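Local coordinates for protein GDP-perosamine synthase (Caulobacter crescentus, PDB 3BN1) that makes GDP-perosamine by transferring an amino group from L-glutamate to GDP-4-keto-6-deoxy-D-mannose, using pyridoxal 5'-phosphate, for bacterial O-antigen synthesis, at residues Pro7-Val11 with Asp310-Ser316; Leu68-Ala72 with Lys208-Arg213; Ile89-Asn93 with Met326-Ala330. All coordinates share one frame; numbering follows the deposited sequence.

Contact 1: Pro7-Val11 with Asp310-Ser316; sequences PRISV and DALGIES
D310 and R8 meet where helix 302-311 ends in a Schellman motif, just before the chain forms a single parallel beta bridge with the N-terminal segment. D310 and R8 form a salt bridge, with R8 NH2 2.9 Å from D310 OD1. As a hydrogen bond it is weak, with an N-H...O angle of 124°. The guanidinium and carboxylate planes stand 85° apart. The backbone gives R8 a better-placed partner. D310 O accepts R8 NH1 at 3.2 Å, in the guanidinium plane and on a lone pair of the carbonyl. The same oxygen also accepts G313 N, one of the two bonds of the Schellman motif. The other joins I314 N to L309 O.

G313 has the positive phi of the C-prime residue. Its carbonyl oxygen lies over one face of the R8 guanidinium and accepts I9 N at 2.9 Å. I314 is the bridge partner of I9. Its CG1 meets I9 CB, and both isoleucines also touch P351 and helix 358-371. E315 N returns a bond to I9 O at 2.9 Å, which completes the bridge.

The E315 side chain then crosses V11 at about a right angle. Its CG is anti to the backbone N (chi1 -169°), and beyond CG the chain is extended. This brings the carboxylate beside the backbone of S10 and V11. V11 N meets E315 OE1 from above the carboxylate plane, at 2.9 Å. R222 of the second subunit packs on E315 as well. S316 follows, with its CA 3.3 Å from V11 CG1.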
loop_
_atom_site.group_PDB
_atom_site.type_symbol
_atom_site.label_atom_id
_atom_site.label_comp_id
_atom_site.label_asym_id
_atom_site.label_seq_id
_atom_site.Cartn_x
_atom_site.Cartn_y
_atom_site.Cartn_z
ATOM N N PRO A 7 -2.146 -34.980 -3.699
ATOM C CA PRO A 7 -2.275 -33.616 -3.300
ATOM C C PRO A 7 -2.801 -32.871 -4.544
ATOM O O PRO A 7 -2.644 -33.253 -5.715
ATOM C CB PRO A 7 -0.825 -33.215 -3.032
ATOM C CG PRO A 7 -0.094 -33.944 -4.113
ATOM C CD PRO A 7 -0.799 -35.284 -4.206
ATOM N N ARG A 8 -3.397 -31.736 -4.249
ATOM C CA ARG A 8 -3.879 -30.802 -5.242
ATOM C C ARG A 8 -2.687 -30.155 -5.915
ATOM O O ARG A 8 -1.622 -29.896 -5.356
ATOM C CB ARG A 8 -4.651 -29.684 -4.536
ATOM C CG ARG A 8 -6.147 -29.759 -4.778
ATOM C CD ARG A 8 -6.781 -28.516 -4.218
ATOM N NE ARG A 8 -7.031 -27.498 -5.233
ATOM C CZ ARG A 8 -7.886 -27.642 -6.240
ATOM N NH1 ARG A 8 -8.554 -28.790 -6.393
ATOM N NH2 ARG A 8 -8.076 -26.618 -7.078
ATOM N N ILE A 9 -2.919 -29.839 -7.162
ATOM C CA ILE A 9 -1.896 -29.152 -7.912
ATOM C C ILE A 9 -2.435 -27.696 -7.972
ATOM O O ILE A 9 -3.574 -27.443 -8.407
ATOM C CB ILE A 9 -1.781 -29.878 -9.291
ATOM C CG1 ILE A 9 -0.821 -31.078 -9.176
ATOM C CG2 ILE A 9 -1.351 -28.899 -10.381
ATOM C CD1 ILE A 9 -1.112 -32.155 -10.243
ATOM N N SER A 10 -1.636 -26.739 -7.494
ATOM C CA SER A 10 -2.035 -25.324 -7.533
ATOM C C SER A 10 -1.451 -24.620 -8.753
ATOM O O SER A 10 -0.391 -25.008 -9.232
ATOM C CB SER A 10 -1.651 -24.578 -6.257
ATOM O OG SER A 10 -0.865 -25.356 -5.389
ATOM N N VAL A 11 -2.157 -23.637 -9.316
ATOM C CA VAL A 11 -1.631 -22.938 -10.514
ATOM C C VAL A 11 -0.268 -22.269 -10.298
ATOM O O VAL A 11 0.540 -22.194 -11.227
ATOM C CB VAL A 11 -2.594 -21.878 -11.160
ATOM C CG1 VAL A 11 -3.650 -22.507 -12.045
ATOM C CG2 VAL A 11 -3.132 -20.877 -10.178
ATOM N N ASP A 310 -10.841 -28.784 -11.457
ATOM C CA ASP A 310 -10.913 -28.597 -9.995
ATOM C C ASP A 310 -11.299 -29.888 -9.252
ATOM O O ASP A 310 -10.678 -30.272 -8.254
ATOM C CB ASP A 310 -12.023 -27.558 -9.708
ATOM C CG ASP A 310 -11.982 -27.046 -8.253
ATOM O OD1 ASP A 310 -10.923 -27.173 -7.590
ATOM O OD2 ASP A 310 -13.018 -26.545 -7.755
ATOM N N ALA A 311 -12.382 -30.503 -9.723
ATOM C CA ALA A 311 -12.942 -31.729 -9.136
ATOM C C ALA A 311 -11.859 -32.809 -9.217
ATOM O O ALA A 311 -11.793 -33.697 -8.389
ATOM C CB ALA A 311 -14.198 -32.183 -9.930
ATOM N N LEU A 312 -10.988 -32.708 -10.217
ATOM C CA LEU A 312 -9.883 -33.646 -10.383
ATOM C C LEU A 312 -8.690 -33.173 -9.580
ATOM O O LEU A 312 -7.635 -33.765 -9.710
ATOM C CB LEU A 312 -9.511 -33.887 -11.857
ATOM C CG LEU A 312 -10.541 -34.762 -12.614
ATOM C CD1 LEU A 312 -10.656 -34.536 -14.132
ATOM C CD2 LEU A 312 -10.389 -36.272 -12.236
ATOM N N GLY A 313 -8.855 -32.140 -8.748
ATOM C CA GLY A 313 -7.747 -31.655 -7.917
ATOM C C GLY A 313 -6.669 -30.808 -8.567
ATOM O O GLY A 313 -5.528 -30.709 -8.056
ATOM N N ILE A 314 -7.064 -30.158 -9.657
ATOM C CA ILE A 314 -6.181 -29.311 -10.446
ATOM C C ILE A 314 -6.695 -27.897 -10.591
ATOM O O ILE A 314 -7.780 -27.638 -11.151
ATOM C CB ILE A 314 -5.916 -29.894 -11.830
ATOM C CG1 ILE A 314 -4.952 -31.064 -11.684
ATOM C CG2 ILE A 314 -5.272 -28.878 -12.764
ATOM C CD1 ILE A 314 -5.398 -32.181 -12.492
ATOM N N GLU A 315 -5.866 -26.975 -10.120
ATOM C CA GLU A 315 -6.186 -25.551 -10.250
ATOM C C GLU A 315 -5.860 -24.995 -11.644
ATOM O O GLU A 315 -4.830 -25.308 -12.225
ATOM C CB GLU A 315 -5.389 -24.749 -9.232
ATOM C CG GLU A 315 -5.908 -23.316 -9.182
ATOM C CD GLU A 315 -5.340 -22.485 -8.071
ATOM O OE1 GLU A 315 -4.281 -22.880 -7.527
ATOM O OE2 GLU A 315 -5.970 -21.437 -7.784
ATOM N N SER A 316 -6.732 -24.152 -12.178
ATOM C CA SER A 316 -6.489 -23.483 -13.464
ATOM C C SER A 316 -7.255 -22.171 -13.322
ATOM O O SER A 316 -7.943 -21.966 -12.319
ATOM C CB SER A 316 -6.991 -24.329 -14.667
ATOM O OG SER A 316 -8.375 -24.612 -14.645
#

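Contact 2: Leu68-Ala72 with Lys208-Arg213; sequences LALVA and KMRLLR
L68 and L212 make a tight contact between helices 62-72 and 203-213. No hydrogen bond joins the two segments. Their axes come within 9.2 Å, with 121° between the N-to-C directions.

The apolar contacts are made by branch ends and small side chains. L68 CD1 presses on L212 CB at 3.2 Å, closer than usual van der Waals contact. With chi1 at 179°, the L68 side chain extends from its helix toward the partner, and both methyls meet it. CD2 of L68 lies 3.9 Å from R213 CB. A72 CB sits 3.4 Å from M209 CG, also tighter than usual. The M209 chain is extended beyond CG and carries CE to A69 CB at 4.0 Å. L212 CD1 turns the other way along helix 62-72 and touches V71 CG1 at 3.8 Å.

K208 bends at chi2 and chi3. Its CE lies 3.6 Å from A72 O, which is not a hydrogen bond. The end of R213 leads away from helix 62-72 to a salt bridge with E44.

Both helices pack on the central seven-stranded sheet of this aminotransferase fold. L68, A69 and M209 rest on I198 of strand 196-200. M209 also touches I57 of strand 55-59, the next strand, outermost within this chain. V71 also touches C98 of helix 90-98, and L70, pointing away from 208-213, packs on S94, V95 and C98 of that helix.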
loop_
_atom_site.group_PDB
_atom_site.type_symbol
_atom_site.label_atom_id
_atom_site.label_comp_id
_atom_site.label_asym_id
_atom_site.label_seq_id
_atom_site.Cartn_x
_atom_site.Cartn_y
_atom_site.Cartn_z
ATOM N N LEU A 68 1.717 5.045 -8.722
ATOM C CA LEU A 68 2.820 5.920 -8.462
ATOM C C LEU A 68 3.517 6.364 -9.762
ATOM O O LEU A 68 3.796 7.549 -9.975
ATOM C CB LEU A 68 3.828 5.210 -7.550
ATOM C CG LEU A 68 5.087 6.012 -7.198
ATOM C CD1 LEU A 68 4.676 7.305 -6.435
ATOM C CD2 LEU A 68 5.927 5.128 -6.306
ATOM N N ALA A 69 3.864 5.419 -10.635
ATOM C CA ALA A 69 4.596 5.820 -11.851
ATOM C C ALA A 69 3.775 6.793 -12.732
ATOM O O ALA A 69 4.293 7.753 -13.338
ATOM C CB ALA A 69 4.949 4.537 -12.634
ATOM N N LEU A 70 2.465 6.551 -12.850
ATOM C CA LEU A 70 1.646 7.427 -13.702
ATOM C C LEU A 70 1.639 8.836 -13.108
ATOM O O LEU A 70 1.744 9.852 -13.797
ATOM C CB LEU A 70 0.212 6.950 -13.693
ATOM C CG LEU A 70 0.072 5.653 -14.478
ATOM C CD1 LEU A 70 -1.286 4.968 -14.262
ATOM C CD2 LEU A 70 0.429 5.785 -15.998
ATOM N N VAL A 71 1.434 8.889 -11.798
ATOM C CA VAL A 71 1.371 10.208 -11.174
ATOM C C VAL A 71 2.716 10.919 -11.404
ATOM O O VAL A 71 2.741 12.076 -11.855
ATOM C CB VAL A 71 1.007 10.122 -9.696
ATOM C CG1 VAL A 71 1.141 11.522 -9.057
ATOM C CG2 VAL A 71 -0.480 9.596 -9.514
ATOM N N ALA A 72 3.828 10.214 -11.183
ATOM C CA ALA A 72 5.188 10.751 -11.423
ATOM C C ALA A 72 5.381 11.245 -12.847
ATOM O O ALA A 72 5.931 12.311 -13.061
ATOM C CB ALA A 72 6.241 9.705 -11.139
ATOM N N LYS A 208 11.125 11.968 -8.437
ATOM C CA LYS A 208 9.740 12.360 -8.196
ATOM C C LYS A 208 8.972 11.153 -7.629
ATOM O O LYS A 208 8.094 11.299 -6.794
ATOM C CB LYS A 208 9.115 12.725 -9.541
ATOM C CG LYS A 208 8.555 14.118 -9.672
ATOM C CD LYS A 208 8.804 14.679 -11.102
ATOM C CE LYS A 208 9.129 13.595 -12.158
ATOM N NZ LYS A 208 9.440 14.057 -13.564
ATOM N N MET A 209 9.288 9.967 -8.144
ATOM C CA MET A 209 8.695 8.713 -7.721
ATOM C C MET A 209 9.098 8.480 -6.269
ATOM O O MET A 209 8.228 8.118 -5.462
ATOM C CB MET A 209 9.171 7.569 -8.617
ATOM C CG MET A 209 8.473 7.479 -9.992
ATOM S SD MET A 209 9.406 6.353 -11.097
ATOM C CE MET A 209 8.442 6.411 -12.659
ATOM N N ARG A 210 10.375 8.696 -5.908
ATOM C CA ARG A 210 10.717 8.499 -4.507
ATOM C C ARG A 210 10.032 9.563 -3.623
ATOM O O ARG A 210 9.589 9.264 -2.499
ATOM C CB ARG A 210 12.232 8.440 -4.264
ATOM C CG ARG A 210 13.014 7.755 -5.378
ATOM C CD ARG A 210 14.287 7.074 -4.832
ATOM N NE ARG A 210 14.960 6.163 -5.778
ATOM C CZ ARG A 210 14.905 4.830 -5.710
ATOM N NH1 ARG A 210 15.546 4.130 -6.629
ATOM N NH2 ARG A 210 14.263 4.184 -4.722
ATOM N N LEU A 211 9.902 10.778 -4.158
ATOM C CA LEU A 211 9.211 11.854 -3.443
ATOM C C LEU A 211 7.763 11.452 -3.078
ATOM O O LEU A 211 7.323 11.560 -1.911
ATOM C CB LEU A 211 9.180 13.122 -4.302
ATOM C CG LEU A 211 8.557 14.295 -3.501
ATOM C CD1 LEU A 211 9.275 14.672 -2.214
ATOM C CD2 LEU A 211 8.522 15.473 -4.453
ATOM N N LEU A 212 7.021 11.016 -4.090
ATOM C CA LEU A 212 5.601 10.594 -3.884
ATOM C C LEU A 212 5.437 9.348 -3.043
ATOM O O LEU A 212 4.522 9.237 -2.241
ATOM C CB LEU A 212 4.949 10.307 -5.229
ATOM C CG LEU A 212 4.749 11.549 -6.116
ATOM C CD1 LEU A 212 4.584 11.126 -7.597
ATOM C CD2 LEU A 212 3.483 12.359 -5.632
ATOM N N ARG A 213 6.337 8.408 -3.236
ATOM C CA ARG A 213 6.297 7.142 -2.495
ATOM C C ARG A 213 6.353 7.395 -1.001
ATOM O O ARG A 213 5.680 6.719 -0.227
ATOM C CB ARG A 213 7.490 6.272 -2.891
ATOM C CG ARG A 213 7.442 4.900 -2.171
ATOM C CD ARG A 213 8.637 4.037 -2.510
ATOM N NE ARG A 213 9.881 4.657 -2.062
ATOM C CZ ARG A 213 11.100 4.118 -2.210
ATOM N NH1 ARG A 213 11.327 2.904 -2.758
ATOM N NH2 ARG A 213 12.141 4.826 -1.799
#

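Contact 3: Ile89-Asn93 with Met326-Ala330; sequences IASAN and MPPYA
I89 and helix 90-98, which follow Y88 of the 2-oxoglutarate pocket, meet the loop after strand 317-318 through I89, A92, N93 and the ring of Y329. The ring fits against them by face, edge and hydroxyl. Y329 OH donates a short hydrogen bond to N93 OD1, at 2.6 Å. The donor lies in the carbonyl plane of the amide, on a lone pair, with a C=O...O angle of 142°. The amide and ring planes are 40° apart. The hydroxyl also bonds T96 OG1, one turn further along the helix. Two partners on the same helix therefore hold this buried phenol.

A92 lies over one face of the ring. Its CB is 4.0 Å from the ring centroid, a CH-pi contact offset toward the rim. P328 CB lies over the opposite face, so the ring is held between the alanine and the proline.

Helix 90-98 is the connection between strands 80-84 and 101-105. These strands are parallel neighbours in the central sheet, so the unit is a beta-alpha-beta crossover. Y329 therefore packs on the helix of that crossover.

I89 approaches the ring at its edge. CG1 is anti to the backbone N (chi1 -160°) and lies 3.8 Å from Y329 CE2. The same branch carries CD1 on to M326 CE at 4.4 Å and P328 CG at 4.3 Å. F225 of the second subunit packs on both I89 and P328. The side chain of I89 is about 8 Å from the bound 2-oxoglutarate, too far to touch it.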
loop_
_atom_site.group_PDB
_atom_site.type_symbol
_atom_site.label_atom_id
_atom_site.label_comp_id
_atom_site.label_asym_id
_atom_site.label_seq_id
_atom_site.Cartn_x
_atom_site.Cartn_y
_atom_site.Cartn_z
ATOM N N ILE A 89 -7.094 -5.954 -14.047
ATOM C CA ILE A 89 -7.774 -4.705 -13.947
ATOM C C ILE A 89 -6.999 -3.569 -13.338
ATOM O O ILE A 89 -7.349 -2.397 -13.581
ATOM C CB ILE A 89 -9.025 -4.842 -13.127
ATOM C CG1 ILE A 89 -9.994 -3.688 -13.427
ATOM C CG2 ILE A 89 -8.617 -5.045 -11.666
ATOM C CD1 ILE A 89 -11.420 -3.949 -12.873
ATOM N N ALA A 90 -5.957 -3.919 -12.567
ATOM C CA ALA A 90 -5.105 -2.913 -11.959
ATOM C C ALA A 90 -4.509 -2.031 -13.048
ATOM O O ALA A 90 -4.289 -0.834 -12.779
ATOM C CB ALA A 90 -4.000 -3.551 -11.069
ATOM N N SER A 91 -4.345 -2.550 -14.274
ATOM C CA SER A 91 -3.746 -1.736 -15.328
ATOM C C SER A 91 -4.595 -0.504 -15.595
ATOM O O SER A 91 -4.096 0.604 -15.875
ATOM C CB SER A 91 -3.692 -2.515 -16.658
ATOM O OG SER A 91 -3.007 -3.728 -16.457
ATOM N N ALA A 92 -5.891 -0.758 -15.694
ATOM C CA ALA A 92 -6.834 0.327 -16.013
ATOM C C ALA A 92 -7.108 1.109 -14.768
ATOM O O ALA A 92 -7.260 2.327 -14.859
ATOM C CB ALA A 92 -8.161 -0.272 -16.560
ATOM N N ASN A 93 -7.249 0.434 -13.624
ATOM C CA ASN A 93 -7.598 1.160 -12.389
ATOM C C ASN A 93 -6.590 2.211 -12.059
ATOM O O ASN A 93 -6.900 3.322 -11.607
ATOM C CB ASN A 93 -7.754 0.248 -11.134
ATOM C CG ASN A 93 -9.024 -0.622 -11.216
ATOM O OD1 ASN A 93 -9.948 -0.334 -11.993
ATOM N ND2 ASN A 93 -9.086 -1.664 -10.381
ATOM N N MET A 326 -16.635 -5.855 -18.041
ATOM C CA MET A 326 -16.990 -5.851 -16.635
ATOM C C MET A 326 -17.567 -4.492 -16.261
ATOM O O MET A 326 -17.245 -3.532 -16.928
ATOM C CB MET A 326 -15.813 -6.267 -15.759
ATOM C CG MET A 326 -15.456 -7.720 -15.959
ATOM S SD MET A 326 -14.174 -8.218 -14.877
ATOM C CE MET A 326 -12.778 -7.283 -15.458
ATOM N N PRO A 327 -18.377 -4.396 -15.194
ATOM C CA PRO A 327 -19.038 -3.140 -14.857
ATOM C C PRO A 327 -18.203 -1.871 -14.839
ATOM O O PRO A 327 -18.596 -0.832 -15.367
ATOM C CB PRO A 327 -19.617 -3.422 -13.476
ATOM C CG PRO A 327 -19.924 -4.908 -13.525
ATOM C CD PRO A 327 -18.876 -5.521 -14.382
ATOM N N PRO A 328 -17.037 -1.917 -14.220
ATOM C CA PRO A 328 -16.320 -0.659 -14.151
ATOM C C PRO A 328 -15.927 -0.050 -15.497
ATOM O O PRO A 328 -15.812 1.163 -15.585
ATOM C CB PRO A 328 -15.135 -0.940 -13.223
ATOM C CG PRO A 328 -15.309 -2.224 -12.742
ATOM C CD PRO A 328 -16.388 -2.979 -13.431
ATOM N N TYR A 329 -15.711 -0.847 -16.541
ATOM C CA TYR A 329 -15.205 -0.297 -17.799
ATOM C C TYR A 329 -16.066 -0.593 -19.005
ATOM O O TYR A 329 -15.663 -0.408 -20.155
ATOM C CB TYR A 329 -13.785 -0.842 -18.041
ATOM C CG TYR A 329 -12.867 -0.255 -16.972
ATOM C CD1 TYR A 329 -12.686 1.136 -16.868
ATOM C CD2 TYR A 329 -12.260 -1.075 -16.015
ATOM C CE1 TYR A 329 -11.947 1.671 -15.779
ATOM C CE2 TYR A 329 -11.522 -0.548 -14.959
ATOM C CZ TYR A 329 -11.378 0.831 -14.842
ATOM O OH TYR A 329 -10.652 1.408 -13.836
ATOM N N ALA A 330 -17.277 -1.036 -18.724
ATOM C CA ALA A 330 -18.189 -1.406 -19.784
ATOM C C ALA A 330 -18.466 -0.183 -20.655
ATOM O O ALA A 330 -18.755 -0.284 -21.846
ATOM C CB ALA A 330 -19.464 -1.914 -19.161
#

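From the N terminus, residues 7-11 come first and pair with 310-316, so contact 1 closes a loop of about 300 residues. Contact 2 lies wholly within it. It opens at 68-72 and closes at 208-213. Contact 3 opens at 89-93, before contact 2 has closed, and ends at 326-330, after contact 1 has closed. It therefore crosses both. Contacts 2 and 3 are neighbours, with nearest atoms about 5 Å apart. Contact 2 joins two helices that flank the central sheet, and contact 3 joins helix 90-98 to a loop of the C-terminal part. Contact 1 lies across the chain's centre from contact 2, about 40 Å between centres, and joins the N-terminal segment to that part.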